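Local atomic coordinates of IscA (Thermosynechococcus elongatus, PDB entry 1X0G), a protein that binds a [2Fe-2S] cluster and probably serves as a scaffold on which iron-sulfur clusters are assembled. Residues Gln31-Asp43 against Gln99-Arg111. Residues are numbered along the deposited sequence; the frame is centred on the assembly and turned at random.
With NA (sodium ion), chain G; FES (Fe2/s2 (inorganic) cluster), chain H.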
loop_
_atom_site.group_PDB
_atom_site.type_symbol
_atom_site.label_atom_id
_atom_site.label_comp_id
_atom_site.label_asym_id
_atom_site.label_seq_id
_atom_site.Cartn_x
_atom_site.Cartn_y
_atom_site.Cartn_z
ATOM N N GLN C 31 -14.390 1.013 8.916
ATOM C CA GLN C 31 -13.635 1.531 7.772
ATOM C C GLN C 31 -12.684 0.395 7.360
ATOM O O GLN C 31 -12.740 -0.674 8.020
ATOM C CB GLN C 31 -12.964 2.836 8.126
ATOM C CG GLN C 31 -11.661 2.749 8.799
ATOM C CD GLN C 31 -11.092 4.117 9.110
ATOM O OE1 GLN C 31 -11.591 5.135 8.620
ATOM N NE2 GLN C 31 -10.075 4.167 9.950
ATOM N N VAL C 32 -11.851 0.585 6.323
ATOM C CA VAL C 32 -10.832 -0.399 5.955
ATOM C C VAL C 32 -9.465 0.183 6.023
ATOM O O VAL C 32 -9.317 1.359 6.094
ATOM C CB VAL C 32 -10.995 -0.875 4.487
ATOM C CG1 VAL C 32 -12.291 -1.483 4.280
ATOM C CG2 VAL C 32 -10.800 0.272 3.507
ATOM N N GLN C 33 -8.439 -0.634 5.889
ATOM C CA GLN C 33 -7.056 -0.162 5.985
ATOM C C GLN C 33 -6.277 -1.090 5.089
ATOM O O GLN C 33 -6.573 -2.247 5.099
ATOM C CB GLN C 33 -6.627 -0.532 7.333
ATOM C CG GLN C 33 -5.886 0.477 8.046
ATOM C CD GLN C 33 -4.721 -0.212 8.846
ATOM O OE1 GLN C 33 -4.968 -1.262 9.553
ATOM N NE2 GLN C 33 -3.440 0.354 8.731
ATOM N N PRO C 34 -5.306 -0.634 4.312
ATOM C CA PRO C 34 -4.558 -1.539 3.465
ATOM C C PRO C 34 -4.038 -2.686 4.283
ATOM O O PRO C 34 -3.790 -2.501 5.447
ATOM C CB PRO C 34 -3.342 -0.729 3.068
ATOM C CG PRO C 34 -3.798 0.699 3.164
ATOM C CD PRO C 34 -4.860 0.764 4.196
ATOM N N SER C 35 -3.834 -3.868 3.693
ATOM C CA SER C 35 -3.600 -5.063 4.458
ATOM C C SER C 35 -2.437 -5.888 3.881
ATOM O O SER C 35 -2.164 -5.892 2.697
ATOM C CB SER C 35 -4.856 -5.886 4.478
ATOM O OG SER C 35 -4.580 -7.107 5.146
ATOM N N GLU C 36 -1.670 -6.525 4.727
ATOM C CA GLU C 36 -0.668 -7.409 4.192
ATOM C C GLU C 36 -1.429 -8.646 3.702
ATOM O O GLU C 36 -1.047 -9.199 2.718
ATOM C CB GLU C 36 0.419 -7.786 5.219
ATOM C CG GLU C 36 1.175 -6.664 5.818
ATOM C CD GLU C 36 2.431 -6.395 5.047
ATOM O OE1 GLU C 36 3.263 -7.317 4.994
ATOM O OE2 GLU C 36 2.625 -5.263 4.505
ATOM N N CYS C 37 -2.484 -9.101 4.361
ATOM C CA CYS C 37 -3.249 -10.193 3.790
ATOM C C CYS C 37 -4.342 -9.575 2.940
ATOM O O CYS C 37 -5.081 -8.681 3.367
ATOM C CB CYS C 37 -3.821 -11.153 4.856
ATOM S SG CYS C 37 -2.413 -11.936 5.786
ATOM N N GLY C 38 -4.438 -10.049 1.722
ATOM C CA GLY C 38 -5.353 -9.504 0.811
ATOM C C GLY C 38 -5.122 -8.041 0.683
ATOM O O GLY C 38 -3.981 -7.550 0.660
ATOM N N ASP C 39 -6.221 -7.322 0.592
ATOM C CA ASP C 39 -6.040 -5.931 0.192
ATOM C C ASP C 39 -6.367 -5.017 1.324
ATOM O O ASP C 39 -5.699 -4.049 1.533
ATOM C CB ASP C 39 -6.929 -5.541 -1.013
ATOM C CG ASP C 39 -6.447 -6.105 -2.350
ATOM O OD1 ASP C 39 -5.238 -6.168 -2.774
ATOM O OD2 ASP C 39 -7.433 -6.460 -2.997
ATOM N N TRP C 40 -7.452 -5.311 2.010
ATOM C CA TRP C 40 -8.017 -4.370 2.945
ATOM C C TRP C 40 -8.257 -5.156 4.208
ATOM O O TRP C 40 -8.695 -6.308 4.119
ATOM C CB TRP C 40 -9.335 -3.839 2.392
ATOM C CG TRP C 40 -9.214 -2.991 1.143
ATOM C CD1 TRP C 40 -9.635 -3.340 -0.142
ATOM C CD2 TRP C 40 -8.650 -1.683 1.015
ATOM N NE1 TRP C 40 -9.384 -2.330 -1.005
ATOM C CE2 TRP C 40 -8.803 -1.291 -0.332
ATOM C CE3 TRP C 40 -8.110 -0.776 1.914
ATOM C CZ2 TRP C 40 -8.348 -0.057 -0.821
ATOM C CZ3 TRP C 40 -7.637 0.454 1.430
ATOM C CH2 TRP C 40 -7.772 0.804 0.072
ATOM N N ARG C 41 -7.903 -4.606 5.354
ATOM C CA ARG C 41 -8.324 -5.153 6.645
ATOM C C ARG C 41 -9.476 -4.308 7.075
ATOM O O ARG C 41 -9.476 -3.090 6.838
ATOM C CB ARG C 41 -7.203 -4.964 7.628
ATOM C CG ARG C 41 -7.105 -5.904 8.875
ATOM C CD ARG C 41 -6.821 -4.941 9.994
ATOM N NE ARG C 41 -7.031 -5.307 11.398
ATOM C CZ ARG C 41 -6.519 -6.387 12.001
ATOM N NH1 ARG C 41 -5.813 -7.319 11.299
ATOM N NH2 ARG C 41 -6.731 -6.547 13.331
ATOM N N TYR C 42 -10.502 -4.922 7.651
ATOM C CA TYR C 42 -11.529 -4.136 8.314
ATOM C C TYR C 42 -10.957 -3.442 9.498
ATOM O O TYR C 42 -9.999 -3.950 10.182
ATOM C CB TYR C 42 -12.566 -5.024 8.902
ATOM C CG TYR C 42 -13.251 -5.763 7.884
ATOM C CD1 TYR C 42 -12.874 -7.052 7.604
ATOM C CD2 TYR C 42 -14.276 -5.164 7.163
ATOM C CE1 TYR C 42 -13.439 -7.728 6.577
ATOM C CE2 TYR C 42 -14.879 -5.867 6.135
ATOM C CZ TYR C 42 -14.428 -7.137 5.844
ATOM O OH TYR C 42 -15.018 -7.828 4.857
ATOM N N ASP C 43 -11.546 -2.306 9.809
ATOM C CA ASP C 43 -11.171 -1.636 11.035
ATOM C C ASP C 43 -12.413 -1.145 11.793
ATOM O O ASP C 43 -13.290 -0.348 11.275
ATOM C CB ASP C 43 -10.233 -0.503 10.713
ATOM C CG ASP C 43 -9.947 0.328 11.924
ATOM O OD1 ASP C 43 -8.765 0.335 12.348
ATOM O OD2 ASP C 43 -10.905 0.931 12.514
ATOM N N GLN C 99 -12.019 -12.655 -2.377
ATOM C CA GLN C 99 -11.358 -13.701 -1.585
ATOM C C GLN C 99 -11.329 -13.097 -0.149
ATOM O O GLN C 99 -11.557 -11.901 0.100
ATOM C CB GLN C 99 -9.900 -14.011 -2.048
ATOM C CG GLN C 99 -9.631 -14.575 -3.485
ATOM C CD GLN C 99 -8.668 -13.640 -4.369
ATOM O OE1 GLN C 99 -7.431 -13.857 -4.446
ATOM N NE2 GLN C 99 -9.262 -12.595 -5.019
ATOM N N THR C 100 -10.970 -13.930 0.785
ATOM C CA THR C 100 -10.944 -13.527 2.112
ATOM C C THR C 100 -9.705 -14.208 2.621
ATOM O O THR C 100 -9.427 -15.275 2.150
ATOM C CB THR C 100 -12.204 -14.029 2.646
ATOM O OG1 THR C 100 -13.064 -12.896 2.796
ATOM C CG2 THR C 100 -11.997 -14.811 3.918
ATOM N N CYS C 101 -8.894 -13.601 3.488
ATOM C CA CYS C 101 -7.704 -14.335 4.005
ATOM C C CYS C 101 -8.064 -15.497 4.896
ATOM O O CYS C 101 -9.228 -15.646 5.313
ATOM C CB CYS C 101 -6.845 -13.451 4.854
ATOM S SG CYS C 101 -7.758 -12.979 6.280
ATOM N N GLY C 102 -7.044 -16.322 5.192
ATOM C CA GLY C 102 -7.174 -17.415 6.169
ATOM C C GLY C 102 -7.892 -17.103 7.503
ATOM O O GLY C 102 -8.653 -17.935 7.975
ATOM N N CYS C 103 -7.683 -15.932 8.122
ATOM C CA CYS C 103 -8.149 -15.662 9.506
ATOM C C CYS C 103 -9.394 -14.772 9.498
ATOM O O CYS C 103 -9.950 -14.424 10.527
ATOM C CB CYS C 103 -7.020 -14.973 10.293
ATOM S SG CYS C 103 -7.072 -13.189 10.066
ATOM N N GLY C 104 -9.790 -14.350 8.303
ATOM C CA GLY C 104 -11.043 -13.631 8.089
ATOM C C GLY C 104 -10.967 -12.119 8.240
ATOM O O GLY C 104 -11.921 -11.428 7.839
ATOM N N MET C 105 -9.888 -11.593 8.828
ATOM C CA MET C 105 -9.834 -10.163 9.094
ATOM C C MET C 105 -9.699 -9.347 7.811
ATOM O O MET C 105 -10.071 -8.183 7.756
ATOM C CB MET C 105 -8.713 -9.812 10.097
ATOM C CG MET C 105 -8.862 -10.446 11.562
ATOM S SD MET C 105 -10.546 -10.214 12.267
ATOM C CE MET C 105 -11.485 -11.733 11.923
ATOM N N ALA C 106 -9.165 -9.977 6.785
ATOM C CA ALA C 106 -8.763 -9.303 5.599
ATOM C C ALA C 106 -9.502 -9.836 4.360
ATOM O O ALA C 106 -9.753 -11.056 4.244
ATOM C CB ALA C 106 -7.243 -9.534 5.433
ATOM N N PHE C 107 -9.760 -8.979 3.383
ATOM C CA PHE C 107 -10.257 -9.476 2.110
ATOM C C PHE C 107 -9.680 -8.807 0.882
ATOM O O PHE C 107 -9.244 -7.681 0.976
ATOM C CB PHE C 107 -11.705 -9.270 2.064
ATOM C CG PHE C 107 -12.091 -7.858 2.114
ATOM C CD1 PHE C 107 -12.543 -7.223 0.980
ATOM C CD2 PHE C 107 -12.052 -7.162 3.293
ATOM C CE1 PHE C 107 -12.982 -5.906 1.013
ATOM C CE2 PHE C 107 -12.427 -5.876 3.337
ATOM C CZ PHE C 107 -12.923 -5.227 2.198
ATOM N N ARG C 108 -9.661 -9.494 -0.275
ATOM C CA ARG C 108 -9.313 -8.795 -1.566
ATOM C C ARG C 108 -10.571 -8.447 -2.312
ATOM O O ARG C 108 -11.597 -9.034 -2.024
ATOM C CB ARG C 108 -8.268 -9.513 -2.466
ATOM C CG ARG C 108 -7.875 -10.959 -2.133
ATOM C CD ARG C 108 -6.627 -11.383 -2.866
ATOM N NE ARG C 108 -5.417 -11.325 -2.030
ATOM C CZ ARG C 108 -4.382 -12.198 -2.086
ATOM N NH1 ARG C 108 -4.380 -13.230 -2.948
ATOM N NH2 ARG C 108 -3.341 -12.065 -1.250
ATOM N N VAL C 109 -10.533 -7.447 -3.190
ATOM C CA VAL C 109 -11.678 -7.237 -4.139
ATOM C C VAL C 109 -11.313 -7.540 -5.596
ATOM O O VAL C 109 -10.133 -7.740 -5.922
ATOM C CB VAL C 109 -12.286 -5.849 -4.070
ATOM C CG1 VAL C 109 -13.266 -5.789 -2.936
ATOM C CG2 VAL C 109 -11.194 -4.825 -3.906
ATOM N N SER C 110 -12.299 -7.563 -6.479
ATOM C CA SER C 110 -12.006 -8.052 -7.831
ATOM C C SER C 110 -11.128 -7.076 -8.605
ATOM O O SER C 110 -11.246 -5.885 -8.424
ATOM C CB SER C 110 -13.293 -8.293 -8.591
ATOM O OG SER C 110 -14.010 -7.072 -8.646
ATOM N N ARG C 111 -10.266 -7.578 -9.483
ATOM C CA ARG C 111 -9.300 -6.706 -10.209
ATOM C C ARG C 111 -9.920 -5.655 -11.182
ATOM O O ARG C 111 -9.591 -4.461 -11.074
ATOM C CB ARG C 111 -8.244 -7.559 -10.931
ATOM C CG ARG C 111 -7.820 -8.807 -10.139
ATOM C CD ARG C 111 -6.442 -9.291 -10.515
ATOM N NE ARG C 111 -5.392 -8.868 -9.569
ATOM C CZ ARG C 111 -4.097 -9.227 -9.643
ATOM N NH1 ARG C 111 -3.630 -10.019 -10.619
ATOM N NH2 ARG C 111 -3.255 -8.791 -8.721
HETATM NA NA NA G . -1.317 -7.233 0.774
HETATM FE FE1 FES H . -6.129 -12.975 7.981
HETATM FE FE2 FES H . -3.362 -12.624 7.628
HETATM S S1 FES H . -4.664 -14.259 7.202
HETATM S S2 FES H . -4.831 -11.176 8.056
HETATM O O HOH W 1 -14.301 -10.354 4.479
HETATM O O HOH W 2 0.791 -7.144 1.155
#
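C37 and the pair C101 and C103 meet at one [2Fe-2S] cluster. C37 SG binds FE2 at 2.2 Å. C101 SG and C103 SG both bind FE1, the latter at 2.3 Å. C103 of the second subunit completes FE2, so the cluster bridges two chains. A106 CB lies near the cluster sulfide S2 and packs on C37 CB at 3.8 Å. Two sulfurs are held by the backbone as well: C103 SG accepts from M105 N, and C101 SG accepts a weak bond from A106 N. A type I turn from C101 to G104 brings these two cysteines to the same iron.

Behind the cluster, strands 40-43 and 106-108 pair antiparallel. W40 and F107 form a hydrogen-bonded pair, with F107 N to W40 O at 3.0 Å. D39 and W40 both face F107, a classic beta bulge, and D39 N and W40 N both donate to F107 O. D39 N comes from above the carbonyl plane, whereas W40 N is tilted only 18° from it. D39 OD2 takes V109 N nearly head-on and also forms a salt bridge with R111 of the fourth subunit.

W40 and F107 point to the face of the sheet opposite R41 and A106, and the Y42 ring joins them in an aromatic cluster. F107 CG sits between its backbone N and carbonyl carbon (chi1 63°). The ring then lies with one face under W40 CB, while F107 CE2 lies over one face of the Y42 ring, toward its rim, 3.4 Å from Y42 CZ. These two rings are 29° from parallel and barely overlap. Y42 OH reaches water 1 and N94.

S35 O, E36 O and G38 O bind a sodium ion, together with a water and E36 O of the second subunit. The paired strands place the C37 loop and the C101-G104 turn side by side, but FE2 needs a second chain, so the bound cluster depends on both subunits, consistent with a scaffold role.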